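Local coordinates for protein 3-hexulose-6-phosphate synthase (Mycobacterium gastri, PDB 3AJX) that is a TIM-barrel enzyme of the orotidine 5'-phosphate decarboxylase/HUMPS family, built as a two-chain assembly and binding a magnesium ion, at residues K54-M63 and G77-A87; K129-Q140 and A157-G166. The protein carries 1 engineered substitution. All coordinates share one frame; numbering follows the deposited sequence.

Overall arrangement
Both contacts pair neighbouring parallel strands of the same eight-stranded barrel and are largely buried; their centres lie about 13 Å apart. Contact 1 joins strands 55-62 and 80-84, contact 2 joins strands 130-134 and 161-164, and strand 105-109 stands between the two pairs. They meet inside the barrel, where the ring of Phe57 packs on Glu132 and Leu80 on Phe130. Contact 1 is broken by a beta bulge and carries the metal ligand Asp59, whereas contact 2 keeps an unbroken register and leads at its C-terminal end to a sulfate ion. The helix-facing side of contact 2 is apolar (Val131, Met133, Phe161); in contact 1 Ala58 and Val81 are joined there by Thr62, bonded to Glu69. Each also reaches the second subunit.

Contact 1: residues K54-M63 and G77-A87; sequences KIVFADMKTM and GADLVTVLGSA. With MG (magnesium ion), chain F.
Thr82 is the side chain of strand 80-84 most deeply engaged with 54-63. Its OG1, held between the backbone N and the carbonyl carbon (chi1 57°), gives its proton to Asp59 OD1 at 2.7 Å, on the anti side of the carboxylate, and receives Lys61 N at 2.9 Å. These two bonds lie within a beta bulge, where the register slips by two residues between Ala58-Val81 and Thr62-Val83. Asp59 is thereby steadied while its other oxygen, OD2, binds the magnesium ion at 2.1 Å and forms a salt bridge with Lys61 NZ. Leu80 lays CD1 on Ile55 CG2 (3.7 Å) and at the edge of the Phe57 ring. At the far end Met63, bent at chi2 (62°), brings SD to 4.0 Å from Leu84 CD1 and to Ser86 OG, beside the second subunit. At the N-terminal end Asp79 doubles the grip on Val56: its OD1 takes Val56 N in a nearly straight bond (2.8 Å, 175°), while Asp79 N and Leu80 N share Val56 O. Lys48 pairs with the same OD1. With helix 66-75 linking the strands, this is a parallel beta-alpha-beta unit of a TIM barrel, with Asp59, and Glu30 of the adjacent strand 28-31, forming the magnesium site of the barrel.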
loop_
_atom_site.group_PDB
_atom_site.type_symbol
_atom_site.label_atom_id
_atom_site.label_comp_id
_atom_site.label_asym_id
_atom_site.label_seq_id
_atom_site.Cartn_x
_atom_site.Cartn_y
_atom_site.Cartn_z
ATOM N N LYS A 54 19.187 -15.236 5.257
ATOM C CA LYS A 54 18.637 -14.181 6.097
ATOM C C LYS A 54 17.141 -14.153 5.825
ATOM O O LYS A 54 16.702 -14.518 4.736
ATOM C CB LYS A 54 19.238 -12.821 5.734
ATOM C CG LYS A 54 20.682 -12.634 6.163
ATOM C CD LYS A 54 20.800 -12.533 7.671
ATOM C CE LYS A 54 22.249 -12.415 8.096
ATOM N NZ LYS A 54 22.395 -12.356 9.574
ATOM N N ILE A 55 16.360 -13.735 6.814
ATOM C CA ILE A 55 14.916 -13.645 6.636
ATOM C C ILE A 55 14.629 -12.359 5.872
ATOM O O ILE A 55 14.988 -11.272 6.325
ATOM C CB ILE A 55 14.191 -13.602 7.996
ATOM C CG1 ILE A 55 14.375 -14.938 8.717
ATOM C CG2 ILE A 55 12.710 -13.291 7.795
ATOM C CD1 ILE A 55 13.869 -14.950 10.143
ATOM N N VAL A 56 13.995 -12.488 4.711
ATOM C CA VAL A 56 13.664 -11.330 3.886
ATOM C C VAL A 56 12.199 -10.953 4.093
ATOM O O VAL A 56 11.295 -11.762 3.891
ATOM C CB VAL A 56 13.953 -11.613 2.401
ATOM C CG1 VAL A 56 13.458 -10.464 1.541
ATOM C CG2 VAL A 56 15.461 -11.788 2.205
ATOM N N PHE A 57 11.998 -9.706 4.502
ATOM C CA PHE A 57 10.694 -9.134 4.832
ATOM C C PHE A 57 10.267 -8.141 3.739
ATOM O O PHE A 57 10.930 -7.129 3.525
ATOM C CB PHE A 57 10.881 -8.440 6.190
ATOM C CG PHE A 57 9.648 -7.826 6.780
ATOM C CD1 PHE A 57 9.086 -8.365 7.936
ATOM C CD2 PHE A 57 9.148 -6.624 6.290
ATOM C CE1 PHE A 57 8.054 -7.710 8.606
ATOM C CE2 PHE A 57 8.118 -5.964 6.951
ATOM C CZ PHE A 57 7.572 -6.509 8.117
ATOM N N ALA A 58 9.175 -8.443 3.038
ATOM C CA ALA A 58 8.677 -7.552 1.984
ATOM C C ALA A 58 7.522 -6.732 2.553
ATOM O O ALA A 58 6.451 -7.277 2.829
ATOM C CB ALA A 58 8.209 -8.369 0.772
ATOM N N ASP A 59 7.752 -5.433 2.736
ATOM C CA ASP A 59 6.742 -4.541 3.304
ATOM C C ASP A 59 5.732 -4.096 2.251
ATOM O O ASP A 59 5.685 -2.924 1.858
ATOM C CB ASP A 59 7.419 -3.313 3.924
ATOM C CG ASP A 59 6.584 -2.676 5.019
ATOM O OD1 ASP A 59 5.405 -3.053 5.175
ATOM O OD2 ASP A 59 7.111 -1.791 5.727
ATOM N N MET A 60 4.914 -5.042 1.804
ATOM C CA MET A 60 3.899 -4.781 0.788
ATOM C C MET A 60 2.784 -3.864 1.282
ATOM O O MET A 60 2.237 -3.074 0.512
ATOM C CB MET A 60 3.281 -6.106 0.328
ATOM C CG MET A 60 4.246 -7.087 -0.312
ATOM S SD MET A 60 4.789 -6.566 -1.956
ATOM C CE MET A 60 3.432 -7.162 -2.992
ATOM N N LYS A 61 2.463 -3.966 2.572
ATOM C CA LYS A 61 1.377 -3.189 3.168
ATOM C C LYS A 61 0.116 -3.390 2.333
ATOM O O LYS A 61 -0.599 -2.443 2.006
ATOM C CB LYS A 61 1.729 -1.697 3.254
ATOM C CG LYS A 61 2.640 -1.346 4.425
ATOM C CD LYS A 61 2.751 0.162 4.606
ATOM C CE LYS A 61 3.633 0.522 5.793
ATOM N NZ LYS A 61 5.035 0.052 5.609
ATOM N N THR A 62 -0.144 -4.649 2.000
ATOM C CA THR A 62 -1.306 -5.013 1.203
ATOM C C THR A 62 -2.626 -4.539 1.804
ATOM O O THR A 62 -2.873 -4.698 2.999
ATOM C CB THR A 62 -1.353 -6.527 1.014
ATOM O OG1 THR A 62 -0.148 -6.945 0.362
ATOM C CG2 THR A 62 -2.559 -6.933 0.172
ATOM N N MET A 63 -3.477 -3.962 0.960
ATOM C CA MET A 63 -4.770 -3.465 1.411
ATOM C C MET A 63 -5.918 -4.231 0.758
ATOM O O MET A 63 -7.039 -4.227 1.259
ATOM C CB MET A 63 -4.892 -1.977 1.089
ATOM C CG MET A 63 -6.158 -1.314 1.603
ATOM S SD MET A 63 -6.302 -1.348 3.403
ATOM C CE MET A 63 -8.070 -1.097 3.590
ATOM N N GLY A 77 10.751 -14.317 -3.515
ATOM C CA GLY A 77 11.806 -14.558 -2.544
ATOM C C GLY A 77 11.566 -14.097 -1.119
ATOM O O GLY A 77 12.399 -14.335 -0.242
ATOM N N ALA A 78 10.443 -13.436 -0.870
ATOM C CA ALA A 78 10.153 -12.973 0.477
ATOM C C ALA A 78 9.827 -14.146 1.394
ATOM O O ALA A 78 9.232 -15.136 0.967
ATOM C CB ALA A 78 8.984 -11.993 0.457
ATOM N N ASP A 79 10.232 -14.026 2.655
ATOM C CA ASP A 79 9.959 -15.045 3.658
ATOM C C ASP A 79 8.777 -14.567 4.488
ATOM O O ASP A 79 8.030 -15.365 5.049
ATOM C CB ASP A 79 11.173 -15.241 4.562
ATOM C CG ASP A 79 12.368 -15.791 3.812
ATOM O OD1 ASP A 79 13.397 -15.084 3.734
ATOM O OD2 ASP A 79 12.263 -16.927 3.298
ATOM N N LEU A 80 8.624 -13.249 4.554
ATOM C CA LEU A 80 7.541 -12.620 5.298
ATOM C C LEU A 80 6.992 -11.462 4.475
ATOM O O LEU A 80 7.742 -10.780 3.776
ATOM C CB LEU A 80 8.054 -12.076 6.637
ATOM C CG LEU A 80 8.591 -13.074 7.669
ATOM C CD1 LEU A 80 9.281 -12.313 8.799
ATOM C CD2 LEU A 80 7.453 -13.928 8.199
ATOM N N VAL A 81 5.683 -11.243 4.560
ATOM C CA VAL A 81 5.041 -10.155 3.837
ATOM C C VAL A 81 4.075 -9.453 4.778
ATOM O O VAL A 81 3.504 -10.084 5.667
ATOM C CB VAL A 81 4.246 -10.669 2.616
ATOM C CG1 VAL A 81 5.173 -11.397 1.658
ATOM C CG2 VAL A 81 3.121 -11.578 3.073
ATOM N N THR A 82 3.906 -8.149 4.592
ATOM C CA THR A 82 2.987 -7.397 5.433
ATOM C C THR A 82 1.666 -7.120 4.748
ATOM O O THR A 82 1.608 -6.891 3.539
ATOM C CB THR A 82 3.557 -6.027 5.880
ATOM O OG1 THR A 82 3.907 -5.238 4.737
ATOM C CG2 THR A 82 4.762 -6.218 6.758
ATOM N N VAL A 83 0.608 -7.155 5.551
ATOM C CA VAL A 83 -0.747 -6.858 5.117
ATOM C C VAL A 83 -1.199 -5.855 6.168
ATOM O O VAL A 83 -0.872 -6.010 7.345
ATOM C CB VAL A 83 -1.664 -8.095 5.187
ATOM C CG1 VAL A 83 -3.094 -7.711 4.802
ATOM C CG2 VAL A 83 -1.138 -9.181 4.273
ATOM N N LEU A 84 -1.921 -4.820 5.754
ATOM C CA LEU A 84 -2.389 -3.806 6.698
ATOM C C LEU A 84 -3.497 -4.321 7.607
ATOM O O LEU A 84 -4.391 -5.040 7.167
ATOM C CB LEU A 84 -2.905 -2.574 5.949
ATOM C CG LEU A 84 -1.864 -1.754 5.194
ATOM C CD1 LEU A 84 -2.543 -0.598 4.460
ATOM C CD2 LEU A 84 -0.827 -1.229 6.181
ATOM N N GLY A 85 -3.430 -3.949 8.882
ATOM C CA GLY A 85 -4.463 -4.359 9.815
ATOM C C GLY A 85 -5.794 -3.730 9.437
ATOM O O GLY A 85 -6.854 -4.199 9.850
ATOM N N SER A 86 -5.735 -2.659 8.651
ATOM C CA SER A 86 -6.935 -1.959 8.202
ATOM C C SER A 86 -7.630 -2.702 7.062
ATOM O O SER A 86 -8.755 -2.366 6.690
ATOM C CB SER A 86 -6.575 -0.555 7.731
ATOM O OG SER A 86 -5.598 -0.619 6.712
ATOM N N ALA A 87 -6.958 -3.702 6.502
ATOM C CA ALA A 87 -7.530 -4.478 5.409
ATOM C C ALA A 87 -8.676 -5.349 5.903
ATOM O O ALA A 87 -8.790 -5.635 7.095
ATOM C CB ALA A 87 -6.460 -5.353 4.770
HETATM MG MG MG F . 7.876 -1.194 7.582
HETATM O O HOH W 1 1.458 -8.981 1.259
HETATM O O HOH W 2 6.435 0.162 8.031
HETATM O O HOH W 3 8.785 -1.591 8.829
HETATM O O HOH W 4 6.320 -2.544 8.195
#

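Contact 2: residues K129-Q140 and A157-G166; sequences KFVEMHAGLDEQ and ARVPFSVAGG. With SO4 (sulfate ion), chain G.
Strands 130-134 and 161-164 run parallel at 23°, pairing Val131 with Phe161 through His134 with Ala164, and five backbone hydrogen bonds from Val131 N to Ala135 N tie 129-140 to 157-166. On the face with Glu132, Ser162 and Ala164, the Glu132 chain is extended beyond CG and runs alongside Ser162 and Ala164: Glu132 CG lies 3.3 Å from Ser162 OG, and OE2 lies 3.6 Å from Ala164 CB. One water links the polar ends, donating to Glu132 OE1 and hydrogen-bonded to Ser162 OG, each at 2.7 Å. Ser162 OG and this water also lie in the plane of the Phe130 ring, at its edge. The His134 ring turns its CD2 edge to Ala164, with CD2 3.5 Å from Ala164 CB and Ala164 O near the ring plane, while its ND1 is hydrogen-bonded to Asp109. The other face is apolar. Met133, turned back at chi2 (-55°), crosses Phe161 at about a right angle, Met133 CG meeting Phe161 CD2 at 3.9 Å, and carries its CE to Ala157 CB. Val131 CG2 packs on Phe161 CB, and its CG1 meets Val159 CG1. Beyond the strands, Gln140 reaches back from helix 137-140: NE2 donates to Ala135 O (2.8 Å) and to sulfate O2 (3.0 Å), bracing the turn after the strand. Gly166 N donates to the same sulfate oxygen, and Gly186 and Gly187 complete the grip on an ion that probably came from the crystallisation liquor. Strand 105-109 bonds to strand 130-134 along the edge not used by 161-164, helices 116-125 and 148-157 pack against the face bearing Met133, and the start of helix 137-140 binds Asp64 of the second subunit.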
loop_
_atom_site.group_PDB
_atom_site.type_symbol
_atom_site.label_atom_id
_atom_site.label_comp_id
_atom_site.label_asym_id
_atom_site.label_seq_id
_atom_site.Cartn_x
_atom_site.Cartn_y
_atom_site.Cartn_z
ATOM N N LYS A 129 1.532 -14.338 11.753
ATOM C CA LYS A 129 2.639 -14.869 12.551
ATOM C C LYS A 129 2.847 -13.918 13.724
ATOM O O LYS A 129 2.924 -14.331 14.886
ATOM C CB LYS A 129 3.911 -14.967 11.704
ATOM C CG LYS A 129 3.801 -15.950 10.549
ATOM C CD LYS A 129 3.484 -17.355 11.051
ATOM C CE LYS A 129 3.333 -18.342 9.904
ATOM N NZ LYS A 129 2.949 -19.693 10.400
ATOM N N PHE A 130 2.960 -12.636 13.406
ATOM C CA PHE A 130 3.081 -11.612 14.422
ATOM C C PHE A 130 2.535 -10.319 13.858
ATOM O O PHE A 130 2.204 -10.240 12.676
ATOM C CB PHE A 130 4.530 -11.441 14.935
ATOM C CG PHE A 130 5.560 -11.143 13.874
ATOM C CD1 PHE A 130 6.167 -12.175 13.164
ATOM C CD2 PHE A 130 6.001 -9.836 13.662
ATOM C CE1 PHE A 130 7.207 -11.917 12.267
ATOM C CE2 PHE A 130 7.043 -9.564 12.765
ATOM C CZ PHE A 130 7.648 -10.608 12.068
ATOM N N VAL A 131 2.395 -9.320 14.716
ATOM C CA VAL A 131 1.879 -8.037 14.279
ATOM C C VAL A 131 2.952 -6.999 14.515
ATOM O O VAL A 131 3.821 -7.178 15.368
ATOM C CB VAL A 131 0.602 -7.643 15.064
ATOM C CG1 VAL A 131 -0.505 -8.654 14.799
ATOM C CG2 VAL A 131 0.904 -7.565 16.550
ATOM N N GLU A 132 2.905 -5.922 13.745
ATOM C CA GLU A 132 3.884 -4.866 13.901
ATOM C C GLU A 132 3.232 -3.652 14.539
ATOM O O GLU A 132 2.309 -3.063 13.974
ATOM C CB GLU A 132 4.490 -4.492 12.543
ATOM C CG GLU A 132 5.615 -3.466 12.635
ATOM C CD GLU A 132 6.321 -3.227 11.311
ATOM O OE1 GLU A 132 6.996 -4.153 10.812
ATOM O OE2 GLU A 132 6.195 -2.110 10.765
ATOM N N MET A 133 3.683 -3.321 15.747
ATOM C CA MET A 133 3.184 -2.148 16.458
ATOM C C MET A 133 4.028 -1.075 15.799
ATOM O O MET A 133 5.159 -0.796 16.201
ATOM C CB MET A 133 3.471 -2.261 17.948
ATOM C CG MET A 133 2.622 -3.332 18.632
ATOM S SD MET A 133 0.862 -3.047 18.336
ATOM C CE MET A 133 0.119 -4.488 19.129
ATOM N N HIS A 134 3.449 -0.496 14.758
ATOM C CA HIS A 134 4.130 0.466 13.910
ATOM C C HIS A 134 3.621 1.906 13.915
ATOM O O HIS A 134 2.417 2.157 13.840
ATOM C CB HIS A 134 4.068 -0.092 12.484
ATOM C CG HIS A 134 4.916 0.635 11.491
ATOM N ND1 HIS A 134 4.845 0.379 10.137
ATOM C CD2 HIS A 134 5.864 1.588 11.646
ATOM C CE1 HIS A 134 5.714 1.148 9.504
ATOM N NE2 HIS A 134 6.345 1.889 10.395
ATOM N N ALA A 135 4.555 2.845 14.011
ATOM C CA ALA A 135 4.237 4.268 13.955
ATOM C C ALA A 135 5.043 4.743 12.748
ATOM O O ALA A 135 6.270 4.685 12.753
ATOM C CB ALA A 135 4.702 4.983 15.220
ATOM N N GLY A 136 4.350 5.177 11.701
ATOM C CA GLY A 136 5.025 5.624 10.496
ATOM C C GLY A 136 5.835 6.896 10.655
ATOM O O GLY A 136 5.821 7.533 11.707
ATOM N N LEU A 137 6.539 7.273 9.593
ATOM C CA LEU A 137 7.361 8.476 9.616
ATOM C C LEU A 137 6.534 9.742 9.824
ATOM O O LEU A 137 6.963 10.657 10.525
ATOM C CB LEU A 137 8.176 8.583 8.324
ATOM C CG LEU A 137 9.170 7.440 8.085
ATOM C CD1 LEU A 137 9.894 7.655 6.766
ATOM C CD2 LEU A 137 10.173 7.372 9.235
ATOM N N ASP A 138 5.347 9.805 9.229
ATOM C CA ASP A 138 4.519 10.991 9.406
ATOM C C ASP A 138 4.036 11.115 10.846
ATOM O O ASP A 138 4.003 12.215 11.402
ATOM C CB ASP A 138 3.326 10.968 8.444
ATOM C CG ASP A 138 3.740 11.208 7.003
ATOM O OD1 ASP A 138 4.590 12.095 6.775
ATOM O OD2 ASP A 138 3.215 10.525 6.102
ATOM N N GLU A 139 3.674 9.990 11.456
ATOM C CA GLU A 139 3.205 10.002 12.837
ATOM C C GLU A 139 4.345 10.358 13.787
ATOM O O GLU A 139 4.155 11.091 14.761
ATOM C CB GLU A 139 2.624 8.636 13.216
ATOM C CG GLU A 139 2.222 8.535 14.682
ATOM C CD GLU A 139 1.549 7.223 15.026
ATOM O OE1 GLU A 139 1.227 7.025 16.218
ATOM O OE2 GLU A 139 1.336 6.394 14.114
ATOM N N GLN A 140 5.532 9.835 13.498
ATOM C CA GLN A 140 6.709 10.091 14.321
ATOM C C GLN A 140 7.066 11.572 14.322
ATOM O O GLN A 140 7.586 12.092 15.308
ATOM C CB GLN A 140 7.908 9.294 13.800
ATOM C CG GLN A 140 7.837 7.797 14.042
ATOM C CD GLN A 140 9.015 7.059 13.429
ATOM O OE1 GLN A 140 10.172 7.417 13.656
ATOM N NE2 GLN A 140 8.725 6.024 12.652
ATOM N N ALA A 157 -1.682 -6.531 23.880
ATOM C CA ALA A 157 -2.097 -7.385 22.773
ATOM C C ALA A 157 -1.969 -8.880 23.040
ATOM O O ALA A 157 -2.830 -9.659 22.635
ATOM C CB ALA A 157 -1.307 -7.023 21.520
ATOM N N ARG A 158 -0.897 -9.277 23.714
ATOM C CA ARG A 158 -0.665 -10.688 23.997
ATOM C C ARG A 158 -0.637 -11.475 22.680
ATOM O O ARG A 158 -1.245 -12.541 22.536
ATOM C CB ARG A 158 -1.740 -11.218 24.953
ATOM C CG ARG A 158 -1.638 -10.608 26.347
ATOM C CD ARG A 158 -2.784 -11.048 27.242
ATOM N NE ARG A 158 -2.631 -10.582 28.619
ATOM C CZ ARG A 158 -2.722 -9.314 29.008
ATOM N NH1 ARG A 158 -2.966 -8.356 28.124
ATOM N NH2 ARG A 158 -2.579 -9.002 30.288
ATOM N N VAL A 159 0.084 -10.904 21.716
ATOM C CA VAL A 159 0.280 -11.477 20.387
ATOM C C VAL A 159 1.745 -11.215 20.038
ATOM O O VAL A 159 2.254 -10.130 20.320
ATOM C CB VAL A 159 -0.600 -10.764 19.330
ATOM C CG1 VAL A 159 -0.297 -11.304 17.950
ATOM C CG2 VAL A 159 -2.077 -10.947 19.665
ATOM N N PRO A 160 2.447 -12.197 19.443
ATOM C CA PRO A 160 3.852 -11.931 19.107
ATOM C C PRO A 160 3.923 -10.630 18.318
ATOM O O PRO A 160 3.154 -10.439 17.372
ATOM C CB PRO A 160 4.241 -13.143 18.267
ATOM C CG PRO A 160 3.407 -14.244 18.872
ATOM C CD PRO A 160 2.058 -13.565 19.052
ATOM N N PHE A 161 4.834 -9.735 18.691
ATOM C CA PHE A 161 4.908 -8.455 17.993
ATOM C C PHE A 161 6.293 -7.874 17.793
ATOM O O PHE A 161 7.253 -8.238 18.473
ATOM C CB PHE A 161 4.050 -7.405 18.718
ATOM C CG PHE A 161 4.613 -6.957 20.049
ATOM C CD1 PHE A 161 4.484 -7.754 21.186
ATOM C CD2 PHE A 161 5.273 -5.735 20.162
ATOM C CE1 PHE A 161 5.002 -7.335 22.416
ATOM C CE2 PHE A 161 5.797 -5.308 21.384
ATOM C CZ PHE A 161 5.660 -6.110 22.515
ATOM N N SER A 162 6.372 -6.959 16.836
ATOM C CA SER A 162 7.602 -6.248 16.536
ATOM C C SER A 162 7.269 -4.781 16.775
ATOM O O SER A 162 6.095 -4.405 16.814
ATOM C CB SER A 162 8.018 -6.466 15.078
ATOM O OG SER A 162 7.045 -5.964 14.180
ATOM N N VAL A 163 8.294 -3.958 16.959
ATOM C CA VAL A 163 8.091 -2.536 17.190
ATOM C C VAL A 163 8.864 -1.724 16.161
ATOM O O VAL A 163 10.059 -1.933 15.963
ATOM C CB VAL A 163 8.559 -2.125 18.608
ATOM C CG1 VAL A 163 8.377 -0.626 18.808
ATOM C CG2 VAL A 163 7.764 -2.897 19.659
ATOM N N ALA A 164 8.159 -0.815 15.496
ATOM C CA ALA A 164 8.756 0.064 14.498
ATOM C C ALA A 164 8.239 1.470 14.782
ATOM O O ALA A 164 7.033 1.731 14.711
ATOM C CB ALA A 164 8.362 -0.379 13.084
ATOM N N GLY A 165 9.153 2.372 15.123
ATOM C CA GLY A 165 8.761 3.738 15.420
ATOM C C GLY A 165 9.934 4.592 15.861
ATOM O O GLY A 165 9.918 5.172 16.948
ATOM N N GLY A 166 10.956 4.664 15.016
ATOM C CA GLY A 166 12.122 5.463 15.340
ATOM C C GLY A 166 12.971 4.864 16.443
ATOM O O GLY A 166 13.599 5.591 17.215
HETATM S S SO4 G . 12.114 3.649 11.503
HETATM O O1 SO4 G . 12.727 4.814 10.830
HETATM O O2 SO4 G . 10.768 3.994 11.999
HETATM O O3 SO4 G . 12.961 3.242 12.641
HETATM O O4 SO4 G . 12.016 2.534 10.543
HETATM O O HOH W 5 8.255 -6.350 11.780
#